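Local coordinates for protein superoxide dismutase 1 (Perkinsus marinus, PDB 2CW2) that probably protects the cell from superoxide by dismuting it to hydrogen peroxide and oxygen at an iron centre, at residues G122-L127 / F216-V221; E126-D131 / G162-V167. All blocks are in the same frame, centred on the assembly; numbering follows the deposited sequence.

Contact 1 of 2, residues G122-L127 / F216-V221; sequences GKIAEL and FVNDNV
Ile124, Asn218 and Val221 bury the most surface where helix 122-132 meets helix 214-223. The short segments cross at 77°, with their axes 8.5 Å apart. Ile124 reaches across with its CG2 methyl, which lies 3.5 Å from Val217 CG1 and also touches Val221 CG2 at 3.9 Å. Asn218 comes in beside this apolar patch with its carboxamide. The backbone N of Ile124 donates to Asn218 OD1 (2.8 Å, N-H...O angle 160°), a bond to be read with some caution, since OD1 sits implausibly close to the Ile124 side chain in the model. ND2 of the same amide donates to the carbonyl O of Thr121, so one side chain from helix 214-223 binds backbone groups of both Thr121 and Ile124. Val221 holds CG1 anti to its backbone N (chi1 168°), and this methyl packs on CG of Lys123 at 3.6 Å. It also meets Leu127 CD1 tip to tip at 3.9 Å. Ile226, the C-terminal residue, touches both Leu127 and Val221, while Val217 rests on Met184 of strand 181-187. The arrangement is a steep helix-helix packing within the C-terminal alpha/beta domain of iron/manganese superoxide dismutases, joining helix 122-132 to the last helix of the chain.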
ATOM      1  N   GLY A 122      15.501  30.392   4.491  1.00 14.87           N
ATOM      2  CA  GLY A 122      16.308  30.034   5.646  1.00 15.13           C
ATOM      3  C   GLY A 122      17.300  28.906   5.391  1.00 14.56           C
ATOM      4  O   GLY A 122      17.728  28.674   4.266  1.00 13.73           O
ATOM      5  N   LYS A 123      17.666  28.179   6.439  1.00 13.35           N
ATOM      6  CA  LYS A 123      18.730  27.198   6.300  1.00 14.23           C
ATOM      7  C   LYS A 123      18.456  26.032   5.325  1.00 14.13           C
ATOM      8  O   LYS A 123      19.369  25.623   4.611  1.00 13.16           O
ATOM      9  CB  LYS A 123      19.179  26.645   7.661  1.00 15.09           C
ATOM     10  CG  LYS A 123      20.550  25.984   7.576  1.00 17.70           C
ATOM     11  CD  LYS A 123      21.659  27.046   7.491  1.00 21.77           C
ATOM     12  CE  LYS A 123      21.638  27.995   8.720  1.00 24.23           C
ATOM     13  NZ  LYS A 123      21.483  29.481   8.431  1.00 26.53           N
ATOM     14  N   ILE A 124      17.244  25.485   5.278  1.00 14.47           N
ATOM     15  CA  ILE A 124      17.051  24.364   4.321  1.00 15.66           C
ATOM     16  C   ILE A 124      17.225  24.853   2.908  1.00 14.79           C
ATOM     17  O   ILE A 124      17.657  24.097   2.051  1.00 14.68           O
ATOM     18  CB  ILE A 124      15.663  23.641   4.320  1.00 17.08           C
ATOM     19  CG1 ILE A 124      14.662  24.318   5.209  1.00 19.66           C
ATOM     20  CG2 ILE A 124      15.790  22.064   4.297  1.00 17.76           C
ATOM     21  CD1 ILE A 124      13.978  25.388   4.453  1.00 18.80           C
ATOM     22  N   ALA A 125      16.820  26.093   2.634  1.00 13.91           N
ATOM     23  CA  ALA A 125      16.945  26.599   1.272  1.00 15.03           C
ATOM     24  C   ALA A 125      18.413  26.579   0.865  1.00 14.24           C
ATOM     25  O   ALA A 125      18.782  26.165  -0.247  1.00 14.16           O
ATOM     26  CB  ALA A 125      16.346  28.013   1.170  1.00 15.15           C
ATOM     27  N   GLU A 126      19.264  27.011   1.791  1.00 14.55           N
ATOM     28  CA  GLU A 126      20.704  27.029   1.580  1.00 14.39           C
ATOM     29  C   GLU A 126      21.242  25.612   1.342  1.00 13.39           C
ATOM     30  O   GLU A 126      22.034  25.390   0.430  1.00 12.28           O
ATOM     31  CB  GLU A 126      21.386  27.677   2.800  1.00 15.38           C
ATOM     32  CG  GLU A 126      22.902  27.762   2.748  1.00 20.69           C
ATOM     33  CD  GLU A 126      23.463  28.403   4.014  1.00 22.69           C
ATOM     34  OE1 GLU A 126      24.313  27.762   4.678  1.00 24.73           O
ATOM     35  OE2 GLU A 126      23.022  29.536   4.355  1.00 24.57           O
ATOM     36  N   LEU A 127      20.802  24.660   2.157  1.00 12.18           N
ATOM     37  CA  LEU A 127      21.315  23.283   2.086  1.00 12.40           C
ATOM     38  C   LEU A 127      20.803  22.590   0.841  1.00 11.22           C
ATOM     39  O   LEU A 127      21.517  21.787   0.217  1.00 11.15           O
ATOM     40  CB  LEU A 127      20.924  22.497   3.344  1.00 12.17           C
ATOM     41  CG  LEU A 127      21.606  23.004   4.631  1.00 11.80           C
ATOM     42  CD1 LEU A 127      20.999  22.364   5.870  1.00 12.74           C
ATOM     43  CD2 LEU A 127      23.112  22.773   4.603  1.00 13.54           C
ATOM     44  N   PHE A 216       8.694  24.010   9.989  1.00 11.41           N
ATOM     45  CA  PHE A 216       8.953  22.727  10.638  1.00 11.34           C
ATOM     46  C   PHE A 216      10.237  22.111  10.103  1.00 11.17           C
ATOM     47  O   PHE A 216      11.089  21.644  10.884  1.00  9.99           O
ATOM     48  CB  PHE A 216       7.765  21.769  10.419  1.00 12.69           C
ATOM     49  CG  PHE A 216       7.977  20.362  10.962  1.00 14.17           C
ATOM     50  CD1 PHE A 216       8.068  20.126  12.335  1.00 15.65           C
ATOM     51  CD2 PHE A 216       8.057  19.284  10.095  1.00 13.71           C
ATOM     52  CE1 PHE A 216       8.230  18.810  12.825  1.00 16.67           C
ATOM     53  CE2 PHE A 216       8.224  17.985  10.583  1.00 15.78           C
ATOM     54  CZ  PHE A 216       8.300  17.756  11.943  1.00 15.56           C
ATOM     55  N   VAL A 217      10.383  22.126   8.776  1.00 10.30           N
ATOM     56  CA  VAL A 217      11.599  21.619   8.151  1.00 10.83           C
ATOM     57  C   VAL A 217      12.814  22.350   8.710  1.00 11.22           C
ATOM     58  O   VAL A 217      13.793  21.706   9.105  1.00 10.96           O
ATOM     59  CB  VAL A 217      11.545  21.683   6.621  1.00 11.58           C
ATOM     60  CG1 VAL A 217      12.865  21.166   5.981  1.00 13.54           C
ATOM     61  CG2 VAL A 217      10.350  20.842   6.096  1.00 11.72           C
ATOM     62  N   ASN A 218      12.746  23.685   8.756  1.00 12.33           N
ATOM     63  CA  ASN A 218      13.854  24.477   9.281  1.00 13.06           C
ATOM     64  C   ASN A 218      14.145  24.229  10.769  1.00 13.96           C
ATOM     65  O   ASN A 218      15.307  24.232  11.188  1.00 15.12           O
ATOM     66  CB  ASN A 218      13.637  25.967   8.994  1.00 13.56           C
ATOM     67  CG  ASN A 218      14.243  26.401   7.665  1.00 13.91           C
ATOM     68  OD1 ASN A 218      15.328  25.936   7.272  1.00 14.49           O
ATOM     69  ND2 ASN A 218      13.542  27.287   6.962  1.00 13.97           N
ATOM     70  N   ASP A 219      13.104  23.973  11.557  1.00 13.73           N
ATOM     71  CA  ASP A 219      13.293  23.560  12.939  1.00 15.36           C
ATOM     72  C   ASP A 219      14.065  22.227  12.998  1.00 14.64           C
ATOM     73  O   ASP A 219      14.917  22.029  13.861  1.00 13.34           O
ATOM     74  CB  ASP A 219      11.946  23.380  13.652  1.00 17.22           C
ATOM     75  CG  ASP A 219      11.214  24.694  13.920  1.00 21.72           C
ATOM     76  OD1 ASP A 219      11.846  25.783  13.900  1.00 22.92           O
ATOM     77  OD2 ASP A 219       9.985  24.726  14.194  1.00 23.02           O
ATOM     78  N   ASN A 220      13.749  21.293  12.101  1.00 14.06           N
ATOM     79  CA  ASN A 220      14.463  20.011  12.088  1.00 13.59           C
ATOM     80  C   ASN A 220      15.934  20.232  11.761  1.00 14.00           C
ATOM     81  O   ASN A 220      16.823  19.589  12.341  1.00 13.60           O
ATOM     82  CB  ASN A 220      13.843  19.025  11.080  1.00 14.81           C
ATOM     83  CG  ASN A 220      12.384  18.688  11.399  1.00 14.74           C
ATOM     84  OD1 ASN A 220      11.585  18.394  10.502  1.00 16.53           O
ATOM     85  ND2 ASN A 220      12.034  18.725  12.673  1.00 13.72           N
ATOM     86  N   VAL A 221      16.187  21.132  10.812  1.00 13.66           N
ATOM     87  CA  VAL A 221      17.555  21.496  10.459  1.00 14.21           C
ATOM     88  C   VAL A 221      18.306  22.037  11.675  1.00 15.01           C
ATOM     89  O   VAL A 221      19.416  21.572  11.990  1.00 15.59           O
ATOM     90  CB  VAL A 221      17.587  22.534   9.321  1.00 13.26           C
ATOM     91  CG1 VAL A 221      19.009  23.146   9.146  1.00 12.63           C
ATOM     92  CG2 VAL A 221      17.073  21.900   7.999  1.00 12.71           C
TER

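Contact 2 of 2, residues E126-D131 / G162-V167; sequences ELITRD and GKLKIV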
ATOM      1  N   GLU A 126      19.264  27.011   1.791  1.00 14.55           N
ATOM      2  CA  GLU A 126      20.704  27.029   1.580  1.00 14.39           C
ATOM      3  C   GLU A 126      21.242  25.612   1.342  1.00 13.39           C
ATOM      4  O   GLU A 126      22.034  25.390   0.430  1.00 12.28           O
ATOM      5  CB  GLU A 126      21.386  27.677   2.800  1.00 15.38           C
ATOM      6  CG  GLU A 126      22.902  27.762   2.748  1.00 20.69           C
ATOM      7  CD  GLU A 126      23.463  28.403   4.014  1.00 22.69           C
ATOM      8  OE1 GLU A 126      24.313  27.762   4.678  1.00 24.73           O
ATOM      9  OE2 GLU A 126      23.022  29.536   4.355  1.00 24.57           O
ATOM     10  N   LEU A 127      20.802  24.660   2.157  1.00 12.18           N
ATOM     11  CA  LEU A 127      21.315  23.283   2.086  1.00 12.40           C
ATOM     12  C   LEU A 127      20.803  22.590   0.841  1.00 11.22           C
ATOM     13  O   LEU A 127      21.517  21.787   0.217  1.00 11.15           O
ATOM     14  CB  LEU A 127      20.924  22.497   3.344  1.00 12.17           C
ATOM     15  CG  LEU A 127      21.606  23.004   4.631  1.00 11.80           C
ATOM     16  CD1 LEU A 127      20.999  22.364   5.870  1.00 12.74           C
ATOM     17  CD2 LEU A 127      23.112  22.773   4.603  1.00 13.54           C
ATOM     18  N   ILE A 128      19.571  22.914   0.454  1.00 11.91           N
ATOM     19  CA  ILE A 128      19.011  22.354  -0.770  1.00 12.46           C
ATOM     20  C   ILE A 128      19.841  22.807  -1.965  1.00 13.20           C
ATOM     21  O   ILE A 128      20.205  21.997  -2.820  1.00 14.64           O
ATOM     22  CB  ILE A 128      17.513  22.751  -0.937  1.00 12.57           C
ATOM     23  CG1 ILE A 128      16.647  21.899  -0.012  1.00 12.12           C
ATOM     24  CG2 ILE A 128      17.068  22.579  -2.378  1.00 12.46           C
ATOM     25  CD1 ILE A 128      15.221  22.320   0.022  1.00 12.68           C
ATOM     26  N   THR A 129      20.176  24.092  -1.994  1.00 13.96           N
ATOM     27  CA  THR A 129      21.048  24.612  -3.040  1.00 14.20           C
ATOM     28  C   THR A 129      22.391  23.922  -2.998  1.00 14.88           C
ATOM     29  O   THR A 129      22.925  23.476  -4.032  1.00 13.72           O
ATOM     30  CB  THR A 129      21.208  26.126  -2.893  1.00 14.97           C
ATOM     31  OG1 THR A 129      19.946  26.755  -3.181  1.00 15.08           O
ATOM     32  CG2 THR A 129      22.155  26.666  -3.966  1.00 15.40           C
ATOM     33  N   ARG A 130      22.939  23.800  -1.792  1.00 15.00           N
ATOM     34  CA  ARG A 130      24.244  23.181  -1.651  1.00 15.63           C
ATOM     35  C   ARG A 130      24.272  21.768  -2.221  1.00 15.52           C
ATOM     36  O   ARG A 130      25.203  21.398  -2.943  1.00 13.64           O
ATOM     37  CB  ARG A 130      24.685  23.194  -0.195  1.00 15.53           C
ATOM     38  CG  ARG A 130      26.124  22.779   0.014  1.00 16.21           C
ATOM     39  CD  ARG A 130      26.474  22.525   1.450  1.00 16.61           C
ATOM     40  NE  ARG A 130      25.815  21.311   1.912  1.00 15.97           N
ATOM     41  CZ  ARG A 130      25.760  20.929   3.183  1.00 16.54           C
ATOM     42  NH1 ARG A 130      26.351  21.660   4.131  1.00 16.26           N
ATOM     43  NH2 ARG A 130      25.126  19.801   3.506  1.00 15.48           N
ATOM     44  N   ASP A 131      23.238  20.979  -1.923  1.00 14.65           N
ATOM     45  CA  ASP A 131      23.304  19.554  -2.173  1.00 14.50           C
ATOM     46  C   ASP A 131      22.565  19.049  -3.412  1.00 15.55           C
ATOM     47  O   ASP A 131      22.856  17.958  -3.902  1.00 15.20           O
ATOM     48  CB  ASP A 131      22.873  18.775  -0.929  1.00 14.87           C
ATOM     49  CG  ASP A 131      23.797  19.015   0.242  1.00 15.06           C
ATOM     50  OD1 ASP A 131      24.972  19.430   0.007  1.00 14.36           O
ATOM     51  OD2 ASP A 131      23.435  18.831   1.428  1.00 15.11           O
ATOM     52  N   GLY A 162      25.311  15.333   8.067  1.00 19.61           N
ATOM     53  CA  GLY A 162      25.328  16.741   7.706  1.00 17.83           C
ATOM     54  C   GLY A 162      24.955  16.992   6.246  1.00 15.89           C
ATOM     55  O   GLY A 162      24.821  18.135   5.843  1.00 14.91           O
ATOM     56  N   LYS A 163      24.740  15.925   5.477  1.00 14.30           N
ATOM     57  CA  LYS A 163      24.478  16.016   4.038  1.00 16.33           C
ATOM     58  C   LYS A 163      23.032  15.660   3.766  1.00 14.80           C
ATOM     59  O   LYS A 163      22.524  14.718   4.360  1.00 15.62           O
ATOM     60  CB  LYS A 163      25.320  14.976   3.298  1.00 17.93           C
ATOM     61  CG  LYS A 163      26.315  15.511   2.283  1.00 21.21           C
ATOM     62  CD  LYS A 163      25.661  16.220   1.101  1.00 22.15           C
ATOM     63  CE  LYS A 163      26.644  16.357  -0.066  1.00 22.08           C
ATOM     64  NZ  LYS A 163      26.898  17.754  -0.482  1.00 19.97           N
ATOM     65  N   LEU A 164      22.392  16.378   2.852  1.00 13.74           N
ATOM     66  CA  LEU A 164      21.006  16.102   2.491  1.00 12.65           C
ATOM     67  C   LEU A 164      20.949  14.922   1.547  1.00 13.69           C
ATOM     68  O   LEU A 164      21.772  14.793   0.638  1.00 12.59           O
ATOM     69  CB  LEU A 164      20.389  17.302   1.784  1.00 12.41           C
ATOM     70  CG  LEU A 164      20.128  18.596   2.539  1.00 12.66           C
ATOM     71  CD1 LEU A 164      19.085  19.431   1.764  1.00 12.43           C
ATOM     72  CD2 LEU A 164      19.650  18.327   3.955  1.00 13.35           C
ATOM     73  N   LYS A 165      19.963  14.060   1.745  1.00 14.19           N
ATOM     74  CA  LYS A 165      19.773  12.936   0.847  1.00 13.93           C
ATOM     75  C   LYS A 165      18.306  12.534   0.830  1.00 12.65           C
ATOM     76  O   LYS A 165      17.620  12.628   1.847  1.00 11.98           O
ATOM     77  CB  LYS A 165      20.677  11.791   1.305  1.00 17.29           C
ATOM     78  CG  LYS A 165      20.480  10.459   0.664  1.00 19.68           C
ATOM     79  CD  LYS A 165      21.108   9.400   1.596  1.00 22.71           C
ATOM     80  CE  LYS A 165      22.527   9.067   1.210  1.00 24.48           C
ATOM     81  NZ  LYS A 165      23.077   7.949   2.048  1.00 26.91           N
ATOM     82  N   ILE A 166      17.833  12.092  -0.327  1.00 11.29           N
ATOM     83  CA  ILE A 166      16.462  11.624  -0.454  1.00 11.24           C
ATOM     84  C   ILE A 166      16.478  10.113  -0.306  1.00 12.56           C
ATOM     85  O   ILE A 166      17.208   9.420  -1.023  1.00 12.15           O
ATOM     86  CB  ILE A 166      15.862  12.009  -1.806  1.00 10.73           C
ATOM     87  CG1 ILE A 166      15.746  13.529  -1.923  1.00 10.58           C
ATOM     88  CG2 ILE A 166      14.481  11.315  -1.992  1.00 11.06           C
ATOM     89  CD1 ILE A 166      15.503  14.045  -3.343  1.00 10.98           C
ATOM     90  N   VAL A 167      15.689   9.600   0.631  1.00 11.67           N
ATOM     91  CA  VAL A 167      15.614   8.158   0.827  1.00 12.87           C
ATOM     92  C   VAL A 167      14.180   7.689   0.882  1.00 13.27           C
ATOM     93  O   VAL A 167      13.285   8.420   1.366  1.00 11.92           O
ATOM     94  CB  VAL A 167      16.324   7.683   2.115  1.00 13.53           C
ATOM     95  CG1 VAL A 167      17.804   8.029   2.085  1.00 14.53           C
ATOM     96  CG2 VAL A 167      15.667   8.267   3.358  1.00 15.50           C
TER
HETATM   97  O   HOH W   1      25.881  20.500   6.843  1.00 21.08           O
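Asp131 OD1 accepts from two cationic groups that approach from opposite faces of the carboxylate: Lys163 NZ at 2.6 Å, well above the plane, and Arg130 NE at 2.8 Å, on the syn side. The other oxygen, OD2, is also gripped twice. It receives Arg130 NH2 on its syn lone pair, and the backbone N of Leu164 donates to it from above the plane (3.0 Å, N-H...O angle 167°). Arg130 thus holds the carboxylate side-on, its chain bent at chi3 (70°), which turns NE out of the line of the preceding carbons. NH2 reaches on to Gly162 O at 2.9 Å, nearly in the guanidinium plane, and a water bridges NH1 to the same carbonyl. The salt-bridge network ties the C-terminal part of helix 122-132 to the loop leading into strand 164-170, outermost within this chain in the antiparallel sheet of the C-terminal domain; the Leu164 N bond reaches the strand itself. Two positive groups sharing one carboxylate would be expected to favour its ionised form. Next to the carboxylate, Leu164 CB lies 3.4 Å from Asp131 OD2. Its CD1 packs over the helix backbone, 3.7 Å from Leu127 C, and against Ile128 CG1 at 3.9 Å. Phe132 also touches Leu164, and Phe138 of helix 135-148 touches Ile128.

Contacts 1 and 2 are successive attachments of helix 122-132, with centres about 10 Å apart. The first turns of the helix meet helix 214-223, and its later turns meet strand 164-170 and the loop before it, so one helix connects the last helix of the chain to the sheet. Leu127 takes part in both. The character changes along the way, from mainly apolar packing with a single hydrogen bond to a side-chain amide to a charged network. The contacts lie on the same side of the chain's centre, about 16 and 18 Å from it. Both are away from the iron site formed by His57, His105, Asp187 and His191.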